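Local coordinates for protein tyrosine--tRNA ligase (Aeropyrum pernix, PDB 2CYA) that attaches tyrosine to its cognate tRNA, probably in two steps, first activating the amino acid with ATP and then passing it to the acceptor end, at residues A[11-16]-A[60-65]; A[52-57]-A[210-215]; A[282-287]-A[332-337]. One frame throughout, in Å; residues are numbered along the deposited sequence.

Contact 1 (A[11-16]-A[60-65])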
loop_
_atom_site.group_PDB
_atom_site.type_symbol
_atom_site.label_atom_id
_atom_site.label_comp_id
_atom_site.label_asym_id
_atom_site.label_seq_id
_atom_site.Cartn_x
_atom_site.Cartn_y
_atom_site.Cartn_z
ATOM N N ASN A 11 -12.971 -31.965 15.445
ATOM C CA ASN A 11 -14.171 -31.540 16.186
ATOM C C ASN A 11 -13.846 -30.463 17.211
ATOM O O ASN A 11 -14.679 -29.620 17.516
ATOM C CB ASN A 11 -14.842 -32.712 16.898
ATOM C CG ASN A 11 -15.434 -33.721 15.935
ATOM O OD1 ASN A 11 -16.053 -33.362 14.933
ATOM N ND2 ASN A 11 -15.263 -34.996 16.251
ATOM N N ARG A 12 -12.641 -30.507 17.746
ATOM C CA ARG A 12 -12.216 -29.520 18.719
ATOM C C ARG A 12 -12.063 -28.157 18.023
ATOM O O ARG A 12 -12.440 -27.127 18.571
ATOM C CB ARG A 12 -10.888 -29.947 19.339
ATOM C CG ARG A 12 -10.055 -28.799 19.889
ATOM C CD ARG A 12 -9.689 -29.050 21.327
ATOM N NE ARG A 12 -10.890 -29.078 22.159
ATOM C CZ ARG A 12 -10.938 -29.601 23.380
ATOM N NH1 ARG A 12 -9.849 -30.144 23.913
ATOM N NH2 ARG A 12 -12.073 -29.575 24.071
ATOM N N ILE A 13 -11.502 -28.170 16.819
ATOM C CA ILE A 13 -11.314 -26.952 16.039
ATOM C C ILE A 13 -12.645 -26.470 15.466
ATOM O O ILE A 13 -12.936 -25.272 15.480
ATOM C CB ILE A 13 -10.313 -27.187 14.867
ATOM C CG1 ILE A 13 -8.908 -27.368 15.425
ATOM C CG2 ILE A 13 -10.360 -26.037 13.888
ATOM C CD1 ILE A 13 -7.906 -27.834 14.401
ATOM N N ALA A 14 -13.466 -27.396 14.980
ATOM C CA ALA A 14 -14.743 -27.026 14.382
ATOM C C ALA A 14 -15.835 -26.604 15.353
ATOM O O ALA A 14 -16.723 -25.835 14.986
ATOM C CB ALA A 14 -15.262 -28.167 13.515
ATOM N N ARG A 15 -15.772 -27.104 16.580
ATOM C CA ARG A 15 -16.789 -26.810 17.590
ATOM C C ARG A 15 -17.191 -25.333 17.680
ATOM O O ARG A 15 -16.362 -24.458 17.911
ATOM C CB ARG A 15 -16.325 -27.339 18.967
ATOM C CG ARG A 15 -15.727 -26.300 19.908
ATOM C CD ARG A 15 -14.593 -26.849 20.784
ATOM N NE ARG A 15 -15.038 -27.833 21.757
ATOM C CZ ARG A 15 -14.608 -27.887 23.016
ATOM N NH1 ARG A 15 -13.718 -27.004 23.462
ATOM N NH2 ARG A 15 -15.071 -28.828 23.832
ATOM N N ASN A 16 -18.477 -25.085 17.448
ATOM C CA ASN A 16 -19.079 -23.765 17.526
ATOM C C ASN A 16 -18.742 -22.732 16.448
ATOM O O ASN A 16 -19.128 -21.568 16.551
ATOM C CB ASN A 16 -18.814 -23.175 18.909
ATOM C CG ASN A 16 -19.599 -23.882 19.993
ATOM O OD1 ASN A 16 -20.828 -24.027 19.892
ATOM N ND2 ASN A 16 -18.900 -24.331 21.038
ATOM N N LYS A 60 -8.097 -20.822 22.149
ATOM C CA LYS A 60 -7.804 -21.887 23.110
ATOM C C LYS A 60 -7.977 -23.256 22.450
ATOM O O LYS A 60 -7.116 -24.114 22.608
ATOM C CB LYS A 60 -8.722 -21.798 24.334
ATOM C CG LYS A 60 -8.491 -22.948 25.325
ATOM C CD LYS A 60 -9.174 -22.694 26.673
ATOM C CE LYS A 60 -8.997 -23.894 27.614
ATOM N NZ LYS A 60 -9.194 -23.546 29.057
ATOM N N ASP A 61 -9.071 -23.460 21.706
ATOM C CA ASP A 61 -9.299 -24.741 21.031
ATOM C C ASP A 61 -8.182 -25.079 20.021
ATOM O O ASP A 61 -7.667 -26.199 20.013
ATOM C CB ASP A 61 -10.639 -24.768 20.273
ATOM C CG ASP A 61 -11.862 -24.770 21.195
ATOM O OD1 ASP A 61 -11.698 -24.975 22.405
ATOM O OD2 ASP A 61 -12.999 -24.572 20.699
ATOM N N LEU A 62 -7.823 -24.130 19.154
ATOM C CA LEU A 62 -6.770 -24.378 18.165
ATOM C C LEU A 62 -5.455 -24.752 18.820
ATOM O O LEU A 62 -4.783 -25.683 18.376
ATOM C CB LEU A 62 -6.569 -23.166 17.250
ATOM C CG LEU A 62 -7.387 -23.258 15.965
ATOM C CD1 LEU A 62 -8.873 -23.295 16.302
ATOM C CD2 LEU A 62 -7.078 -22.072 15.071
ATOM N N VAL A 63 -5.091 -24.035 19.878
ATOM C CA VAL A 63 -3.850 -24.334 20.590
ATOM C C VAL A 63 -3.865 -25.761 21.166
ATOM O O VAL A 63 -2.870 -26.476 21.084
ATOM C CB VAL A 63 -3.622 -23.347 21.764
ATOM C CG1 VAL A 63 -2.497 -23.858 22.681
ATOM C CG2 VAL A 63 -3.275 -21.965 21.223
ATOM N N GLU A 64 -4.989 -26.171 21.750
ATOM C CA GLU A 64 -5.076 -27.511 22.342
ATOM C C GLU A 64 -5.160 -28.566 21.253
ATOM O O GLU A 64 -4.951 -29.747 21.511
ATOM C CB GLU A 64 -6.281 -27.613 23.302
ATOM C CG GLU A 64 -6.227 -26.584 24.449
ATOM C CD GLU A 64 -7.399 -26.675 25.434
ATOM O OE1 GLU A 64 -8.531 -27.051 25.035
ATOM O OE2 GLU A 64 -7.181 -26.341 26.617
ATOM N N ALA A 65 -5.447 -28.138 20.032
ATOM C CA ALA A 65 -5.527 -29.063 18.908
ATOM C C ALA A 65 -4.172 -29.172 18.192
ATOM O O ALA A 65 -4.070 -29.749 17.107
ATOM C CB ALA A 65 -6.618 -28.616 17.944
#
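Arg12 lies across the C-terminal end of helix 51-64, over Asp61, Glu64 and, just past the helix, Ala65. Its CG is anti to the backbone N (chi1 155°), and CG and CD then run over the backbone of that turn. CB makes no close approach there, but CG rests 3.5 Å from Asp61 O and 4.0 Å from Ala65 CB. CD follows, lying against both Asp61 O and the CB of Glu64. NE comes next, 4.2 Å from Asp61 OD1, too far for more than attraction between charges. This NE is buried and has no hydrogen-bond partner in the model. At the tip, Glu64 OE1 lies over one face of the guanidinium, 3.5 Å from Arg12 NH1. This is a salt bridge of charges alone, since no N-H points at the oxygen. NH2 turns toward the guanidinium of Arg15, so two like charges lie close together, and the acids nearby probably offset their repulsion.

Arg15 meets Asp61 more directly. Its NH1 donates to Asp61 OD1 over 3.1 Å, with an N-H...O angle of 145°. The oxygen is near the guanidinium plane, yet it is approached from above the carboxylate plane. Lys58 holds the other oxygen, OD2, and Asp288 takes Arg15 NH2.

Away from the charged groups the contact is apolar. Ile13 CG1 touches Ala65 CB at 3.6 Å. Ile13 CG2 reaches Leu62 CD1 at 3.9 Å, the two side chains crossing at about a right angle.

The contact joins the end of the N-terminal helix 5-14 to the end of helix 51-64. Ile13 also packs on Leu26 and Leu30 of helix 23-32, and Leu62 on Phe69 of strand 68-73, which lies in the central sheet.

Contact 2 (A[52-57]-A[210-215]). With SO4 (sulfate ion), chain C.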
loop_
_atom_site.group_PDB
_atom_site.type_symbol
_atom_site.label_atom_id
_atom_site.label_comp_id
_atom_site.label_asym_id
_atom_site.label_seq_id
_atom_site.Cartn_x
_atom_site.Cartn_y
_atom_site.Cartn_z
ATOM N N TRP A 52 -15.861 -10.787 21.926
ATOM C CA TRP A 52 -14.506 -11.215 21.608
ATOM C C TRP A 52 -14.153 -12.519 22.304
ATOM O O TRP A 52 -13.242 -13.230 21.862
ATOM C CB TRP A 52 -13.498 -10.131 22.008
ATOM C CG TRP A 52 -13.606 -8.867 21.192
ATOM C CD1 TRP A 52 -14.538 -8.586 20.217
ATOM C CD2 TRP A 52 -12.792 -7.693 21.315
ATOM N NE1 TRP A 52 -14.355 -7.307 19.737
ATOM C CE2 TRP A 52 -13.293 -6.735 20.395
ATOM C CE3 TRP A 52 -11.691 -7.353 22.111
ATOM C CZ2 TRP A 52 -12.726 -5.458 20.257
ATOM C CZ3 TRP A 52 -11.126 -6.080 21.972
ATOM C CH2 TRP A 52 -11.649 -5.150 21.051
ATOM N N LEU A 53 -14.871 -12.840 23.384
ATOM C CA LEU A 53 -14.587 -14.072 24.124
ATOM C C LEU A 53 -14.778 -15.282 23.201
ATOM O O LEU A 53 -14.051 -16.275 23.304
ATOM C CB LEU A 53 -15.488 -14.184 25.369
ATOM C CG LEU A 53 -15.217 -13.259 26.578
ATOM C CD1 LEU A 53 -16.275 -13.482 27.654
ATOM C CD2 LEU A 53 -13.816 -13.537 27.161
ATOM N N VAL A 54 -15.736 -15.190 22.283
ATOM C CA VAL A 54 -15.986 -16.279 21.344
ATOM C C VAL A 54 -14.724 -16.629 20.557
ATOM O O VAL A 54 -14.372 -17.809 20.442
ATOM C CB VAL A 54 -17.100 -15.935 20.319
ATOM C CG1 VAL A 54 -17.272 -17.101 19.349
ATOM C CG2 VAL A 54 -18.415 -15.638 21.032
ATOM N N TRP A 55 -14.026 -15.635 20.002
ATOM C CA TRP A 55 -12.821 -16.005 19.270
ATOM C C TRP A 55 -11.658 -16.338 20.218
ATOM O O TRP A 55 -10.771 -17.111 19.866
ATOM C CB TRP A 55 -12.430 -14.937 18.238
ATOM C CG TRP A 55 -12.086 -13.562 18.737
ATOM C CD1 TRP A 55 -12.855 -12.432 18.630
ATOM C CD2 TRP A 55 -10.835 -13.146 19.305
ATOM N NE1 TRP A 55 -12.151 -11.334 19.086
ATOM C CE2 TRP A 55 -10.909 -11.745 19.505
ATOM C CE3 TRP A 55 -9.653 -13.823 19.655
ATOM C CZ2 TRP A 55 -9.849 -11.006 20.040
ATOM C CZ3 TRP A 55 -8.598 -13.092 20.184
ATOM C CH2 TRP A 55 -8.704 -11.687 20.372
ATOM N N MET A 56 -11.680 -15.799 21.440
ATOM C CA MET A 56 -10.612 -16.121 22.383
ATOM C C MET A 56 -10.712 -17.612 22.760
ATOM O O MET A 56 -9.711 -18.306 22.845
ATOM C CB MET A 56 -10.704 -15.236 23.630
ATOM C CG MET A 56 -10.365 -13.765 23.371
ATOM S SD MET A 56 -10.669 -12.726 24.826
ATOM C CE MET A 56 -10.133 -11.072 24.224
ATOM N N TYR A 57 -11.929 -18.101 22.962
ATOM C CA TYR A 57 -12.129 -19.511 23.307
ATOM C C TYR A 57 -11.697 -20.392 22.136
ATOM O O TYR A 57 -11.189 -21.503 22.333
ATOM C CB TYR A 57 -13.605 -19.786 23.639
ATOM C CG TYR A 57 -14.097 -19.097 24.903
ATOM C CD1 TYR A 57 -13.241 -18.899 26.000
ATOM C CD2 TYR A 57 -15.425 -18.698 25.028
ATOM C CE1 TYR A 57 -13.697 -18.329 27.174
ATOM C CE2 TYR A 57 -15.897 -18.128 26.208
ATOM C CZ TYR A 57 -15.030 -17.947 27.281
ATOM O OH TYR A 57 -15.509 -17.399 28.458
ATOM N N HIS A 210 -14.218 -19.411 10.582
ATOM C CA HIS A 210 -14.996 -18.285 11.062
ATOM C C HIS A 210 -15.897 -18.542 12.266
ATOM O O HIS A 210 -16.707 -19.479 12.274
ATOM C CB HIS A 210 -15.815 -17.736 9.888
ATOM C CG HIS A 210 -14.968 -17.354 8.712
ATOM N ND1 HIS A 210 -15.330 -17.614 7.409
ATOM C CD2 HIS A 210 -13.744 -16.770 8.651
ATOM C CE1 HIS A 210 -14.368 -17.210 6.596
ATOM N NE2 HIS A 210 -13.394 -16.692 7.326
ATOM N N THR A 211 -15.741 -17.677 13.268
ATOM C CA THR A 211 -16.511 -17.719 14.495
ATOM C C THR A 211 -17.720 -16.781 14.384
ATOM O O THR A 211 -17.707 -15.817 13.613
ATOM C CB THR A 211 -15.649 -17.282 15.691
ATOM O OG1 THR A 211 -15.068 -16.002 15.424
ATOM C CG2 THR A 211 -14.545 -18.294 15.929
ATOM N N PRO A 212 -18.786 -17.064 15.146
ATOM C CA PRO A 212 -19.999 -16.240 15.122
ATOM C C PRO A 212 -19.803 -14.866 15.770
ATOM O O PRO A 212 -19.006 -14.701 16.686
ATOM C CB PRO A 212 -21.018 -17.105 15.877
ATOM C CG PRO A 212 -20.158 -17.820 16.880
ATOM C CD PRO A 212 -18.943 -18.221 16.049
ATOM N N ILE A 213 -20.544 -13.885 15.282
ATOM C CA ILE A 213 -20.466 -12.531 15.803
ATOM C C ILE A 213 -21.746 -12.266 16.579
ATOM O O ILE A 213 -22.813 -12.142 15.974
ATOM C CB ILE A 213 -20.344 -11.510 14.637
ATOM C CG1 ILE A 213 -18.988 -11.685 13.940
ATOM C CG2 ILE A 213 -20.515 -10.076 15.151
ATOM C CD1 ILE A 213 -18.860 -10.927 12.633
ATOM N N ILE A 214 -21.645 -12.196 17.909
ATOM C CA ILE A 214 -22.804 -11.932 18.763
ATOM C C ILE A 214 -23.475 -10.597 18.403
ATOM O O ILE A 214 -22.808 -9.569 18.262
ATOM C CB ILE A 214 -22.404 -11.902 20.253
ATOM C CG1 ILE A 214 -22.092 -13.322 20.729
ATOM C CG2 ILE A 214 -23.523 -11.284 21.089
ATOM C CD1 ILE A 214 -21.878 -13.431 22.217
ATOM N N SER A 215 -24.799 -10.624 18.267
ATOM C CA SER A 215 -25.569 -9.435 17.911
ATOM C C SER A 215 -25.675 -8.385 19.018
ATOM O O SER A 215 -25.383 -8.642 20.183
ATOM C CB SER A 215 -26.985 -9.837 17.487
ATOM O OG SER A 215 -26.957 -10.785 16.434
HETATM S S SO4 C . -15.770 -4.678 17.388
HETATM O O1 SO4 C . -16.791 -5.781 17.100
HETATM O O2 SO4 C . -14.478 -5.060 16.669
HETATM O O3 SO4 C . -16.250 -3.490 16.777
HETATM O O4 SO4 C . -15.475 -4.806 18.771
#
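Val54 packs on Thr211 and Pro212 beside the ATP site of the class I catalytic core, a Rossmann-type fold. Helix 51-64 begins within the HIGH-type signature of this family, which runs from His49 to Trp52, and strand 207-211 leads from the sheet toward the KMSKS region. Val54 CG1 is anti to the backbone N (chi1 178°). It sits 3.9 Å from Pro212 CD and 4.0 Å from Thr211 CB, so one methyl touches both the proline ring, at CD and CG, and the threonine. The other methyl, CG2, makes a looser contact with Ile214 CD1 at 4.3 Å. Trp55 adds its CB, 4.0 Å from Thr211 OG1. That hydroxyl has a weak hydrogen bond to Gly183 O on the neighbouring strand.

Trp52, an inferred ATP-binding residue, holds a sulfate. Its NE1 donates to sulfate O4 over 2.9 Å, with a bent N-H...O angle of 130°. The sulfate lies at the edge of the indole, near its plane. His49 NE2 and Lys241 NZ of the KMSKS motif also bind this ion. An alanine in place of Trp52 would probably leave sulfate O4 without its indole donor and open a gap against the His49 ring and Val98.

The segments themselves meet almost entirely through carbon, with Thr211 OG1 held elsewhere. The sulfate probably came from the crystallisation liquor, but its three ligands are inferred ATP-binding residues, consistent with a place for a phosphate of ATP. The packing between the segments is thus apolar, and the polar end of Trp52 is engaged with the anion.

Contact 3 (A[282-287]-A[332-337])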
loop_
_atom_site.group_PDB
_atom_site.type_symbol
_atom_site.label_atom_id
_atom_site.label_comp_id
_atom_site.label_asym_id
_atom_site.label_seq_id
_atom_site.Cartn_x
_atom_site.Cartn_y
_atom_site.Cartn_z
ATOM N N TYR A 282 -22.853 -19.389 22.628
ATOM C CA TYR A 282 -21.456 -19.154 22.288
ATOM C C TYR A 282 -20.489 -18.818 23.409
ATOM O O TYR A 282 -19.286 -19.015 23.266
ATOM C CB TYR A 282 -21.380 -18.080 21.206
ATOM C CG TYR A 282 -22.098 -18.483 19.933
ATOM C CD1 TYR A 282 -21.900 -19.748 19.379
ATOM C CD2 TYR A 282 -22.983 -17.610 19.290
ATOM C CE1 TYR A 282 -22.563 -20.139 18.220
ATOM C CE2 TYR A 282 -23.653 -17.997 18.134
ATOM C CZ TYR A 282 -23.429 -19.265 17.604
ATOM O OH TYR A 282 -24.022 -19.652 16.421
ATOM N N ILE A 283 -21.007 -18.309 24.516
ATOM C CA ILE A 283 -20.170 -17.955 25.631
ATOM C C ILE A 283 -20.389 -18.831 26.877
ATOM O O ILE A 283 -19.445 -19.443 27.378
ATOM C CB ILE A 283 -20.375 -16.479 25.991
ATOM C CG1 ILE A 283 -19.948 -15.597 24.816
ATOM C CG2 ILE A 283 -19.576 -16.137 27.227
ATOM C CD1 ILE A 283 -20.189 -14.129 25.041
ATOM N N LEU A 284 -21.622 -18.923 27.371
ATOM C CA LEU A 284 -21.853 -19.710 28.584
ATOM C C LEU A 284 -21.646 -21.206 28.378
ATOM O O LEU A 284 -20.900 -21.827 29.131
ATOM C CB LEU A 284 -23.241 -19.421 29.168
ATOM C CG LEU A 284 -23.551 -17.958 29.543
ATOM C CD1 LEU A 284 -24.984 -17.880 30.080
ATOM C CD2 LEU A 284 -22.557 -17.423 30.597
ATOM N N PHE A 285 -22.264 -21.791 27.358
ATOM C CA PHE A 285 -22.077 -23.225 27.120
ATOM C C PHE A 285 -20.775 -23.570 26.383
ATOM O O PHE A 285 -20.520 -24.730 26.050
ATOM C CB PHE A 285 -23.271 -23.807 26.364
ATOM C CG PHE A 285 -24.454 -24.104 27.248
ATOM C CD1 PHE A 285 -25.468 -23.166 27.423
ATOM C CD2 PHE A 285 -24.535 -25.309 27.930
ATOM C CE1 PHE A 285 -26.547 -23.432 28.265
ATOM C CE2 PHE A 285 -25.602 -25.580 28.772
ATOM C CZ PHE A 285 -26.610 -24.641 28.938
ATOM N N ALA A 286 -19.954 -22.558 26.115
ATOM C CA ALA A 286 -18.679 -22.791 25.456
ATOM C C ALA A 286 -17.840 -23.590 26.454
ATOM O O ALA A 286 -16.989 -24.392 26.073
ATOM C CB ALA A 286 -18.000 -21.459 25.143
ATOM N N ARG A 287 -18.110 -23.361 27.739
ATOM C CA ARG A 287 -17.407 -24.020 28.836
ATOM C C ARG A 287 -17.886 -25.455 29.055
ATOM O O ARG A 287 -19.033 -25.675 29.458
ATOM C CB ARG A 287 -17.612 -23.227 30.126
ATOM C CG ARG A 287 -16.935 -23.824 31.352
ATOM C CD ARG A 287 -17.531 -23.247 32.628
ATOM N NE ARG A 287 -16.862 -23.738 33.829
ATOM C CZ ARG A 287 -17.288 -23.513 35.071
ATOM N NH1 ARG A 287 -18.394 -22.802 35.276
ATOM N NH2 ARG A 287 -16.609 -23.996 36.108
ATOM N N GLU A 332 -27.003 -13.623 35.368
ATOM C CA GLU A 332 -26.280 -14.106 36.533
ATOM C C GLU A 332 -25.079 -14.982 36.162
ATOM O O GLU A 332 -24.020 -14.859 36.788
ATOM C CB GLU A 332 -27.245 -14.824 37.498
ATOM C CG GLU A 332 -28.376 -13.899 38.050
ATOM C CD GLU A 332 -27.834 -12.684 38.804
ATOM O OE1 GLU A 332 -26.972 -12.874 39.701
ATOM O OE2 GLU A 332 -28.265 -11.541 38.507
ATOM N N SER A 333 -25.213 -15.850 35.156
ATOM C CA SER A 333 -24.076 -16.679 34.727
ATOM C C SER A 333 -22.976 -15.817 34.065
ATOM O O SER A 333 -21.781 -16.047 34.251
ATOM C CB SER A 333 -24.532 -17.742 33.737
ATOM O OG SER A 333 -25.548 -18.534 34.307
ATOM N N LEU A 334 -23.387 -14.825 33.291
ATOM C CA LEU A 334 -22.438 -13.945 32.609
ATOM C C LEU A 334 -21.607 -13.211 33.647
ATOM O O LEU A 334 -20.417 -12.970 33.466
ATOM C CB LEU A 334 -23.205 -12.938 31.758
ATOM C CG LEU A 334 -22.476 -12.260 30.617
ATOM C CD1 LEU A 334 -21.732 -13.307 29.782
ATOM C CD2 LEU A 334 -23.525 -11.501 29.771
ATOM N N ILE A 335 -22.256 -12.835 34.737
ATOM C CA ILE A 335 -21.573 -12.168 35.817
ATOM C C ILE A 335 -20.430 -13.057 36.338
ATOM O O ILE A 335 -19.335 -12.561 36.587
ATOM C CB ILE A 335 -22.564 -11.840 36.946
ATOM C CG1 ILE A 335 -23.403 -10.615 36.527
ATOM C CG2 ILE A 335 -21.811 -11.641 38.256
ATOM C CD1 ILE A 335 -24.546 -10.265 37.465
ATOM N N GLU A 336 -20.670 -14.363 36.479
ATOM C CA GLU A 336 -19.613 -15.247 36.959
ATOM C C GLU A 336 -18.467 -15.330 35.955
ATOM O O GLU A 336 -17.294 -15.405 36.340
ATOM C CB GLU A 336 -20.141 -16.660 37.230
ATOM C CG GLU A 336 -21.192 -16.753 38.332
ATOM C CD GLU A 336 -20.789 -16.022 39.607
ATOM O OE1 GLU A 336 -19.608 -16.133 40.020
ATOM O OE2 GLU A 336 -21.659 -15.342 40.200
ATOM N N VAL A 337 -18.797 -15.324 34.669
ATOM C CA VAL A 337 -17.762 -15.386 33.652
ATOM C C VAL A 337 -16.933 -14.109 33.657
ATOM O O VAL A 337 -15.708 -14.148 33.542
ATOM C CB VAL A 337 -18.359 -15.573 32.232
ATOM C CG1 VAL A 337 -17.253 -15.427 31.188
ATOM C CG2 VAL A 337 -19.022 -16.983 32.103
#
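Leu284 and Leu334 mark the nearest approach of the two backbones, with 7.1 Å between their CA atoms. Leu284 ends helix 275-284, whose last residues form a wider pi-type turn. A type I beta turn from Leu284 to Arg287 follows. The other segment, 332-337, is regular helix within the long helix 323-346. This is helix-end to helix packing in the largely helical region that follows the KMSKS motif.

Leu284 carries the contact. Its CG is anti to the carbonyl carbon (chi1 -58°), and both methyls meet the helix. CD1 touches Ser333 CB at 3.7 Å. CD2 lies beside the same CB and also approaches Leu334 N at 3.8 Å, so the methyl rests on the helix backbone. Ile283 adds a looser touch, with CG2 4.4 Å from Leu334 CD1.

Ser333 meets Leu284 chiefly through CB; its OG is hydrogen-bonded to Ala329 O. Phe290 packs against both Leu284 and Ser333. Tyr57 of helix 51-64 lies on Val337 and Ala286. One turn on from Ser333, Val337 CG2 meets Leu284 CD2 at 3.9 Å.

Overall arrangement
From the N terminus, contact 1 closes the first loop, bringing the end of helix 5-14 to the end of helix 51-64. Before that loop ends, residues 52-57 open contact 2, which closes at 210-215 after a much longer excursion. The two therefore cross and share helix 51-64, with Asn16 O touching Pro212 CD. Contact 3 comes later in series and closes a loop about as long as that of contact 1, between helices 275-284 and 323-346. It meets contact 2 where Ile214 CD1 packs on Ile283 CD1 and where Pro212 packs on Tyr282. Together they tie the N-terminal helix, the nucleotide-binding core and the later helices.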